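Local coordinates for protein porin (Rhodobacter capsulatus, PDB 2POR) that forms trimeric outer-membrane channels through which small hydrophilic solutes, up to about 0.6 kDa, diffuse passively, at residues S133-K138 against A147-V152; G166-D171 against M181-L186; A113-V118 against V139-E144. All blocks are in the same frame, centred on the assembly; numbering follows the deposited sequence. Where two conformers were deposited one is given.

Contact 1: residues S133-K138 against A147-V152; sequences SMSDGK and AQEMAV. With CA (calcium ion), chain D.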
loop_
_atom_site.group_PDB
_atom_site.type_symbol
_atom_site.label_atom_id
_atom_site.label_comp_id
_atom_site.label_asym_id
_atom_site.label_seq_id
_atom_site.Cartn_x
_atom_site.Cartn_y
_atom_site.Cartn_z
ATOM N N SER A 133 24.742 -9.129 -13.823
ATOM C CA SER A 133 24.028 -8.625 -12.657
ATOM C C SER A 133 24.906 -8.681 -11.398
ATOM O O SER A 133 25.884 -9.442 -11.381
ATOM C CB SER A 133 22.800 -9.465 -12.468
ATOM O OG SER A 133 23.092 -10.858 -12.584
ATOM N N MET A 134 24.653 -7.906 -10.356
ATOM C CA MET A 134 25.416 -8.009 -9.117
ATOM C C MET A 134 24.684 -7.306 -7.994
ATOM O O MET A 134 23.813 -6.465 -8.281
ATOM C CB MET A 134 26.779 -7.373 -9.306
ATOM C CG MET A 134 26.703 -5.860 -9.477
ATOM S SD MET A 134 28.313 -5.068 -9.665
ATOM C CE MET A 134 29.022 -5.349 -8.068
ATOM N N SER A 135 24.959 -7.647 -6.736
ATOM C CA SER A 135 24.407 -6.915 -5.616
ATOM C C SER A 135 25.581 -6.099 -5.132
ATOM O O SER A 135 26.701 -6.277 -5.623
ATOM C CB SER A 135 23.890 -7.875 -4.530
ATOM O OG SER A 135 24.897 -8.775 -4.068
ATOM N N ASP A 136 25.424 -5.191 -4.189
ATOM C CA ASP A 136 26.525 -4.346 -3.836
ATOM C C ASP A 136 27.390 -4.860 -2.665
ATOM O O ASP A 136 28.334 -4.142 -2.315
ATOM C CB ASP A 136 25.978 -2.959 -3.509
ATOM C CG ASP A 136 25.034 -2.809 -2.332
ATOM O OD1 ASP A 136 24.965 -3.600 -1.389
ATOM O OD2 ASP A 136 24.286 -1.840 -2.286
ATOM N N GLY A 137 27.105 -5.991 -1.982
ATOM C CA GLY A 137 27.963 -6.512 -0.904
ATOM C C GLY A 137 27.751 -5.901 0.473
ATOM O O GLY A 137 28.454 -6.302 1.398
ATOM N N LYS A 138 26.841 -4.961 0.719
ATOM C CA LYS A 138 26.623 -4.356 2.018
ATOM C C LYS A 138 25.166 -4.401 2.362
ATOM O O LYS A 138 24.293 -4.118 1.520
ATOM C CB LYS A 138 27.017 -2.895 2.091
ATOM C CG LYS A 138 28.452 -2.656 1.690
ATOM C CD LYS A 138 29.311 -3.329 2.713
ATOM C CE LYS A 138 30.766 -3.161 2.427
ATOM N NZ LYS A 138 31.414 -3.071 3.724
ATOM N N ALA A 147 26.689 -11.139 1.955
ATOM C CA ALA A 147 27.052 -12.030 0.850
ATOM C C ALA A 147 26.921 -11.183 -0.436
ATOM O O ALA A 147 26.134 -10.220 -0.438
ATOM C CB ALA A 147 26.073 -13.187 0.739
ATOM N N GLN A 148 27.643 -11.447 -1.499
ATOM C CA GLN A 148 27.494 -10.629 -2.683
ATOM C C GLN A 148 27.224 -11.538 -3.843
ATOM O O GLN A 148 27.964 -12.512 -3.981
ATOM C CB GLN A 148 28.736 -9.893 -2.873
ATOM C CG GLN A 148 28.591 -9.044 -4.109
ATOM C CD GLN A 148 29.732 -8.082 -4.247
ATOM O OE1 GLN A 148 29.575 -7.001 -4.805
ATOM N NE2 GLN A 148 30.915 -8.337 -3.700
ATOM N N GLU A 149 26.214 -11.290 -4.681
ATOM C CA GLU A 149 25.931 -12.193 -5.783
ATOM C C GLU A 149 26.356 -11.523 -7.076
ATOM O O GLU A 149 26.502 -10.287 -7.087
ATOM C CB GLU A 149 24.464 -12.520 -5.874
ATOM C CG GLU A 149 23.565 -11.283 -5.989
ATOM C CD GLU A 149 22.079 -11.543 -5.954
ATOM O OE1 GLU A 149 21.657 -12.685 -5.744
ATOM O OE2 GLU A 149 21.333 -10.573 -6.124
ATOM N N MET A 150 26.589 -12.344 -8.092
ATOM C CA MET A 150 26.987 -11.862 -9.425
ATOM C C MET A 150 26.665 -12.919 -10.435
ATOM O O MET A 150 26.723 -14.108 -10.124
ATOM C CB MET A 150 28.463 -11.652 -9.626
ATOM C CG MET A 150 29.070 -10.538 -8.854
ATOM S SD MET A 150 30.761 -11.016 -8.442
ATOM C CE MET A 150 31.251 -9.397 -7.895
ATOM N N ALA A 151 26.360 -12.558 -11.678
ATOM C CA ALA A 151 26.112 -13.550 -12.711
ATOM C C ALA A 151 26.357 -12.869 -14.062
ATOM O O ALA A 151 26.385 -11.617 -14.166
ATOM C CB ALA A 151 24.685 -14.039 -12.684
ATOM N N VAL A 152 26.651 -13.702 -15.040
ATOM C CA VAL A 152 26.872 -13.243 -16.406
ATOM C C VAL A 152 26.188 -14.317 -17.267
ATOM O O VAL A 152 26.138 -15.500 -16.892
ATOM C CB VAL A 152 28.445 -13.088 -16.738
ATOM C CG1 VAL A 152 29.074 -12.026 -15.846
ATOM C CG2 VAL A 152 29.170 -14.410 -16.553
HETATM CA CA CA D . 23.466 -2.334 -0.099
HETATM O O HOH W 1 25.181 -7.967 -1.487
HETATM O O HOH W 2 21.863 -0.811 -0.890
#
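Two neighbouring antiparallel strands of the porin barrel, 128-134 and 148-158, meet here near a calcium-binding turn, and S133 with A151 forms a hydrogen-bonded pair between them. S133 N donates to A151 O (3.0 Å, 160° at the hydrogen), and A151 N returns a longer bond to S133 O. M134 and M150 follow as a non-hydrogen-bonded pair, their side chains on one face of the sheet; M134 CB touches M150 CG at 3.9 Å, and the M134 side chain also meets bound detergent. One residue on, S135 N still donates to E149 O, at 3.1 Å, but the return bond changes character. E149 N is taken by the S135 hydroxyl instead of a carbonyl, with N to OG 2.9 Å and a nearly straight 167°. The first torsion of S135 (chi1 57°) sets OG between its own N and carbonyl carbon, on the side of the neighbouring strand, where it also lies against E149 CG at 3.4 Å. Water 1 links the two backbones past S135: it is hydrogen-bonded to S135 OG, accepts from G137 N and donates to A147 O. Beyond it, D136 points away from A147-V152. Its carboxylate chelates calcium through both oxygens, OD2 at 2.4 Å; OD1 also accepts from K138 N (3.1 Å), and OD2 from F21 N of the second subunit. K138 O binds the same ion, and N20 of the second subunit supplies another ligand. The bond from K138 N to D136 OD1 makes an Asx turn; the whole is a barrel hairpin leading into a calcium site at the subunit interface.

Contact 2: residues G166-D171 against M181-L186; sequences GYEKID and MEQLEL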
loop_
_atom_site.group_PDB
_atom_site.type_symbol
_atom_site.label_atom_id
_atom_site.label_comp_id
_atom_site.label_asym_id
_atom_site.label_seq_id
_atom_site.Cartn_x
_atom_site.Cartn_y
_atom_site.Cartn_z
ATOM N N GLY A 166 25.100 -19.430 -18.729
ATOM C CA GLY A 166 25.166 -18.469 -17.666
ATOM C C GLY A 166 26.037 -19.018 -16.556
ATOM O O GLY A 166 26.245 -20.228 -16.450
ATOM N N TYR A 167 26.562 -18.112 -15.786
ATOM C CA TYR A 167 27.388 -18.456 -14.695
ATOM C C TYR A 167 27.008 -17.468 -13.632
ATOM O O TYR A 167 27.081 -16.248 -13.762
ATOM C CB TYR A 167 28.790 -18.297 -15.125
ATOM C CG TYR A 167 29.678 -18.542 -13.952
ATOM C CD1 TYR A 167 29.870 -19.825 -13.463
ATOM C CD2 TYR A 167 30.240 -17.435 -13.357
ATOM C CE1 TYR A 167 30.654 -19.978 -12.335
ATOM C CE2 TYR A 167 31.017 -17.582 -12.229
ATOM C CZ TYR A 167 31.212 -18.853 -11.732
ATOM O OH TYR A 167 31.977 -18.975 -10.591
ATOM N N GLU A 168 26.746 -18.072 -12.496
ATOM C CA GLU A 168 26.311 -17.356 -11.318
ATOM C C GLU A 168 27.138 -17.687 -10.079
ATOM O O GLU A 168 27.531 -18.845 -9.886
ATOM C CB GLU A 168 24.895 -17.720 -11.016
ATOM C CG GLU A 168 23.858 -17.705 -12.139
ATOM C CD GLU A 168 22.466 -17.853 -11.576
ATOM O OE1 GLU A 168 21.920 -16.882 -11.064
ATOM O OE2 GLU A 168 21.898 -18.924 -11.635
ATOM N N LYS A 169 27.387 -16.723 -9.219
ATOM C CA LYS A 169 28.061 -17.012 -7.967
ATOM C C LYS A 169 27.651 -16.128 -6.793
ATOM O O LYS A 169 27.157 -15.000 -6.968
ATOM C CB LYS A 169 29.544 -16.920 -8.188
ATOM C CG LYS A 169 29.971 -15.555 -8.574
ATOM C CD LYS A 169 31.444 -15.665 -8.465
ATOM C CE LYS A 169 31.877 -14.366 -7.823
ATOM N NZ LYS A 169 33.234 -14.512 -7.317
ATOM N N ILE A 170 27.759 -16.672 -5.557
ATOM C CA ILE A 170 27.511 -15.917 -4.319
ATOM C C ILE A 170 28.789 -16.031 -3.465
ATOM O O ILE A 170 29.276 -17.122 -3.200
ATOM C CB ILE A 170 26.283 -16.464 -3.498
ATOM C CG1 ILE A 170 24.977 -16.475 -4.312
ATOM C CG2 ILE A 170 26.143 -15.571 -2.257
ATOM C CD1 ILE A 170 23.768 -17.037 -3.569
ATOM N N ASP A 171 29.418 -14.925 -3.140
ATOM C CA ASP A 171 30.533 -14.834 -2.236
ATOM C C ASP A 171 30.054 -14.557 -0.840
ATOM O O ASP A 171 29.368 -13.574 -0.561
ATOM C CB ASP A 171 31.460 -13.716 -2.582
ATOM C CG ASP A 171 32.111 -13.921 -3.933
ATOM O OD1 ASP A 171 32.253 -15.069 -4.369
ATOM O OD2 ASP A 171 32.453 -12.912 -4.543
ATOM N N MET A 181 29.219 -20.133 -3.163
ATOM C CA MET A 181 28.407 -20.990 -4.006
ATOM C C MET A 181 28.607 -20.573 -5.476
ATOM O O MET A 181 28.989 -19.423 -5.742
ATOM C CB MET A 181 26.930 -20.845 -3.636
ATOM C CG MET A 181 26.595 -21.022 -2.142
ATOM S SD MET A 181 24.861 -21.229 -1.736
ATOM C CE MET A 181 24.861 -19.873 -0.638
ATOM N N GLU A 182 28.400 -21.459 -6.440
ATOM C CA GLU A 182 28.456 -21.088 -7.840
ATOM C C GLU A 182 27.618 -22.064 -8.603
ATOM O O GLU A 182 27.306 -23.151 -8.091
ATOM C CB GLU A 182 29.845 -21.117 -8.398
ATOM C CG GLU A 182 30.501 -22.466 -8.322
ATOM C CD GLU A 182 31.756 -22.585 -9.174
ATOM O OE1 GLU A 182 32.613 -21.693 -9.137
ATOM O OE2 GLU A 182 31.843 -23.590 -9.887
ATOM N N GLN A 183 27.171 -21.681 -9.808
ATOM C CA GLN A 183 26.354 -22.554 -10.640
ATOM C C GLN A 183 26.583 -22.124 -12.083
ATOM O O GLN A 183 26.684 -20.924 -12.356
ATOM C CB GLN A 183 24.890 -22.395 -10.257
ATOM C CG GLN A 183 23.948 -23.327 -10.957
ATOM C CD GLN A 183 22.579 -23.172 -10.356
ATOM O OE1 GLN A 183 22.374 -23.631 -9.259
ATOM N NE2 GLN A 183 21.543 -22.578 -10.918
ATOM N N LEU A 184 26.723 -23.100 -12.955
ATOM C CA LEU A 184 26.887 -22.879 -14.375
ATOM C C LEU A 184 25.642 -23.414 -15.031
ATOM O O LEU A 184 25.187 -24.487 -14.636
ATOM C CB LEU A 184 28.068 -23.638 -14.916
ATOM C CG LEU A 184 28.262 -23.569 -16.451
ATOM C CD1 LEU A 184 29.038 -22.305 -16.881
ATOM C CD2 LEU A 184 28.989 -24.824 -16.878
ATOM N N GLU A 185 25.041 -22.735 -16.014
ATOM C CA GLU A 185 23.834 -23.220 -16.678
ATOM C C GLU A 185 24.019 -23.259 -18.208
ATOM O O GLU A 185 24.721 -22.393 -18.758
ATOM C CB GLU A 185 22.618 -22.314 -16.457
ATOM C CG GLU A 185 22.050 -22.120 -15.059
ATOM C CD GLU A 185 22.474 -20.867 -14.321
ATOM O OE1 GLU A 185 22.880 -19.872 -14.905
ATOM O OE2 GLU A 185 22.385 -20.882 -13.112
ATOM N N LEU A 186 23.377 -24.233 -18.852
ATOM C CA LEU A 186 23.255 -24.314 -20.306
ATOM C C LEU A 186 21.762 -24.365 -20.484
ATOM O O LEU A 186 21.073 -25.110 -19.772
ATOM C CB LEU A 186 23.779 -25.596 -20.940
ATOM C CG LEU A 186 25.221 -25.839 -20.663
ATOM C CD1 LEU A 186 25.551 -27.245 -21.105
ATOM C CD2 LEU A 186 26.048 -24.757 -21.319
#
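The ring of Y167 has E182 OE1 at its edge, near the ring plane, while Q183 O and L184 CD1 approach obliquely, the latter 4.3 Å from CD1 of Y167. CG is anti to the backbone N, and the ring reaches toward strand 181-192, where Y167 OH donates to E182 OE1 at 3.1 Å. The carboxylate stands at 90° to the ring and is met from above its own plane. On the opposite face of the sheet, the carboxylates of E168 and E185 have planes 60° apart, and their OE2 atoms lie 2.5 Å from each other. So short a distance suggests that one acid is probably protonated. Q183 NE2 donates to E185 OE2 (2.9 Å) on its anti lone pair; T106 and L105 bind E168, and S79 binds E185, so these buried acids are held from several directions. I170 CD1 and M181 CE pack at 4.2 Å on this face. Between the faces, paired backbone bonds join G166 with E185, E168 with Q183 and I170 with M181; the one from E168 N to Q183 O measures 2.9 Å. With strand directions 176° apart and axes 4.6 Å apart, this is a regular antiparallel beta hairpin of a porin barrel.

Contact 3: residues A113-V118 against V139-E144; sequences AEDNPV and VGETSE. With CA (calcium ion), chain D.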
loop_
_atom_site.group_PDB
_atom_site.type_symbol
_atom_site.label_atom_id
_atom_site.label_comp_id
_atom_site.label_asym_id
_atom_site.label_seq_id
_atom_site.Cartn_x
_atom_site.Cartn_y
_atom_site.Cartn_z
ATOM N N ALA A 113 16.558 -6.504 -0.615
ATOM C CA ALA A 113 15.907 -6.275 0.659
ATOM C C ALA A 113 15.693 -4.783 0.841
ATOM O O ALA A 113 16.099 -3.995 -0.024
ATOM C CB ALA A 113 16.823 -6.813 1.778
ATOM N N GLU A 114 15.106 -4.385 1.982
ATOM C CA GLU A 114 14.865 -3.005 2.284
ATOM C C GLU A 114 16.148 -2.232 2.146
ATOM O O GLU A 114 17.210 -2.675 2.571
ATOM C CB GLU A 114 14.309 -2.939 3.677
ATOM C CG GLU A 114 14.079 -1.491 4.093
ATOM C CD GLU A 114 13.333 -1.220 5.409
ATOM O OE1 GLU A 114 13.101 -2.153 6.172
ATOM O OE2 GLU A 114 12.979 -0.065 5.668
ATOM N N ASP A 115 16.107 -1.121 1.414
ATOM C CA ASP A 115 17.268 -0.279 1.124
ATOM C C ASP A 115 18.415 -0.980 0.440
ATOM O O ASP A 115 19.598 -0.588 0.504
ATOM C CB ASP A 115 17.848 0.345 2.387
ATOM C CG ASP A 115 16.962 1.305 3.122
ATOM O OD1 ASP A 115 16.097 1.936 2.505
ATOM O OD2 ASP A 115 17.159 1.441 4.323
ATOM N N ASN A 116 18.075 -2.065 -0.241
ATOM C CA ASN A 116 19.119 -2.841 -0.846
ATOM C C ASN A 116 18.630 -3.370 -2.199
ATOM O O ASN A 116 18.247 -4.540 -2.352
ATOM C CB ASN A 116 19.539 -3.992 0.124
ATOM C CG ASN A 116 20.877 -4.532 -0.363
ATOM O OD1 ASN A 116 21.928 -3.816 -0.449
ATOM N ND2 ASN A 116 20.841 -5.836 -0.682
ATOM N N PRO A 117 18.626 -2.517 -3.246
ATOM C CA PRO A 117 18.331 -2.950 -4.602
ATOM C C PRO A 117 19.488 -3.741 -5.213
ATOM O O PRO A 117 20.639 -3.585 -4.777
ATOM C CB PRO A 117 18.023 -1.631 -5.304
ATOM C CG PRO A 117 18.973 -0.653 -4.646
ATOM C CD PRO A 117 18.887 -1.081 -3.185
ATOM N N VAL A 118 19.244 -4.583 -6.237
ATOM C CA VAL A 118 20.322 -5.219 -7.001
ATOM C C VAL A 118 20.317 -4.603 -8.433
ATOM O O VAL A 118 19.388 -3.861 -8.804
ATOM C CB VAL A 118 20.151 -6.808 -7.048
ATOM C CG1 VAL A 118 20.281 -7.213 -5.534
ATOM C CG2 VAL A 118 18.823 -7.398 -7.568
ATOM N N VAL A 139 24.867 -4.740 3.600
ATOM C CA VAL A 139 23.517 -4.863 4.082
ATOM C C VAL A 139 22.821 -3.531 3.995
ATOM O O VAL A 139 23.439 -2.548 4.398
ATOM C CB VAL A 139 23.491 -5.325 5.549
ATOM C CG1 VAL A 139 22.060 -5.426 6.039
ATOM C CG2 VAL A 139 24.056 -6.724 5.640
ATOM N N GLY A 140 21.579 -3.451 3.485
ATOM C CA GLY A 140 20.887 -2.172 3.352
ATOM C C GLY A 140 21.802 -1.169 2.648
ATOM O O GLY A 140 22.563 -1.507 1.700
ATOM N N GLU A 141 21.770 0.037 3.209
ATOM C CA GLU A 141 22.656 1.109 2.792
ATOM C C GLU A 141 23.660 1.320 3.905
ATOM O O GLU A 141 24.139 2.436 4.119
ATOM C CB GLU A 141 21.866 2.401 2.556
ATOM C CG GLU A 141 21.212 2.366 1.153
ATOM C CD GLU A 141 20.136 3.417 0.841
ATOM O OE1 GLU A 141 19.978 4.415 1.544
ATOM O OE2 GLU A 141 19.407 3.221 -0.126
ATOM N N THR A 142 24.014 0.234 4.600
ATOM C CA THR A 142 24.921 0.328 5.726
ATOM C C THR A 142 26.308 -0.077 5.283
ATOM O O THR A 142 26.555 -0.367 4.114
ATOM C CB THR A 142 24.463 -0.599 6.917
ATOM O OG1 THR A 142 24.809 -1.970 6.611
ATOM C CG2 THR A 142 22.991 -0.351 7.241
ATOM N N SER A 143 27.260 -0.111 6.216
ATOM C CA SER A 143 28.565 -0.639 5.911
ATOM C C SER A 143 28.722 -2.092 6.349
ATOM O O SER A 143 29.824 -2.636 6.200
ATOM C CB SER A 143 29.608 0.222 6.584
ATOM O OG SER A 143 29.649 1.505 5.985
ATOM N N GLU A 144 27.676 -2.782 6.829
ATOM C CA GLU A 144 27.844 -4.167 7.242
ATOM C C GLU A 144 28.009 -5.090 6.043
ATOM O O GLU A 144 27.195 -5.016 5.116
ATOM C CB GLU A 144 26.621 -4.536 8.083
ATOM C CG GLU A 144 26.801 -5.857 8.851
ATOM C CD GLU A 144 25.552 -6.540 9.426
ATOM O OE1 GLU A 144 24.564 -5.860 9.721
ATOM O OE2 GLU A 144 25.576 -7.770 9.577
HETATM CA CA CA D . 23.466 -2.334 -0.099
HETATM O O HOH W 3 16.626 3.739 0.608
HETATM O O HOH W 4 19.876 0.563 5.626
HETATM O O HOH W 2 21.863 -0.811 -0.890
#
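Metal coordination links A113-V118 and V139-E144 directly: N116 OD1 and G140 O both bind one calcium ion, each at 2.2 Å. The two oxygens lie 3.2 Å apart, a separation of two acceptors explained by the cation they share. N116 holds CG anti to the backbone N (chi1 -164°), with CB against G140 CA and OD1 on the ion, while its ND2 is held by L111 O. D136, K138 and N20 of the second subunit contribute further ligands, and water 2, also on the ion, donates to D115 O at 2.7 Å.

Water mediates the remaining polar contacts, since no direct hydrogen bond joins the segments. Water 4 donates to D115 OD2 and accepts from E141 N, both at 3.1 Å. Water 3 lies between D115 OD1 and E141 OE2, which are themselves 4.4 Å apart, and E141 OE2 is also bound by S22 of the second subunit.

Van der Waals contact is slight: E141 CG lies 3.4 Å from D115 O. An alanine at E141 would probably leave S22 of the second subunit without its carboxylate partner, cost water 3 one of its two acceptors here, and open a gap beside D115 O.

Turn geometry presents these groups: A113 to N116 forms a type II turn and V139 to T142 a type II' turn, whose second position, G140, has the positive phi (50°) that favours glycine. The chemistry implies that cation and water, rather than direct bonds, join these two turns, with the like-charged D115 and E141 probably eased by water between them.

In the fold
Contact 2 is buried and pairs strand to strand through five successive bridges, contact 1 is partly buried, and contact 3 lies at the surface. Contacts 1 and 2 belong to one continuous sheet: strands 148-158 and 161-171 are adjacent in it, and M150 O and K169 N, 2.8 Å apart, probably hydrogen-bond across the seam. Contacts 1 and 3 instead share a calcium ion and water 2, their segments alternate along the chain, and both reach the second subunit, which contact 2 does not. The chemistry shifts accordingly, from paired backbone bonds and buried acids in the barrel wall, through a strand end, to metal and water between turns.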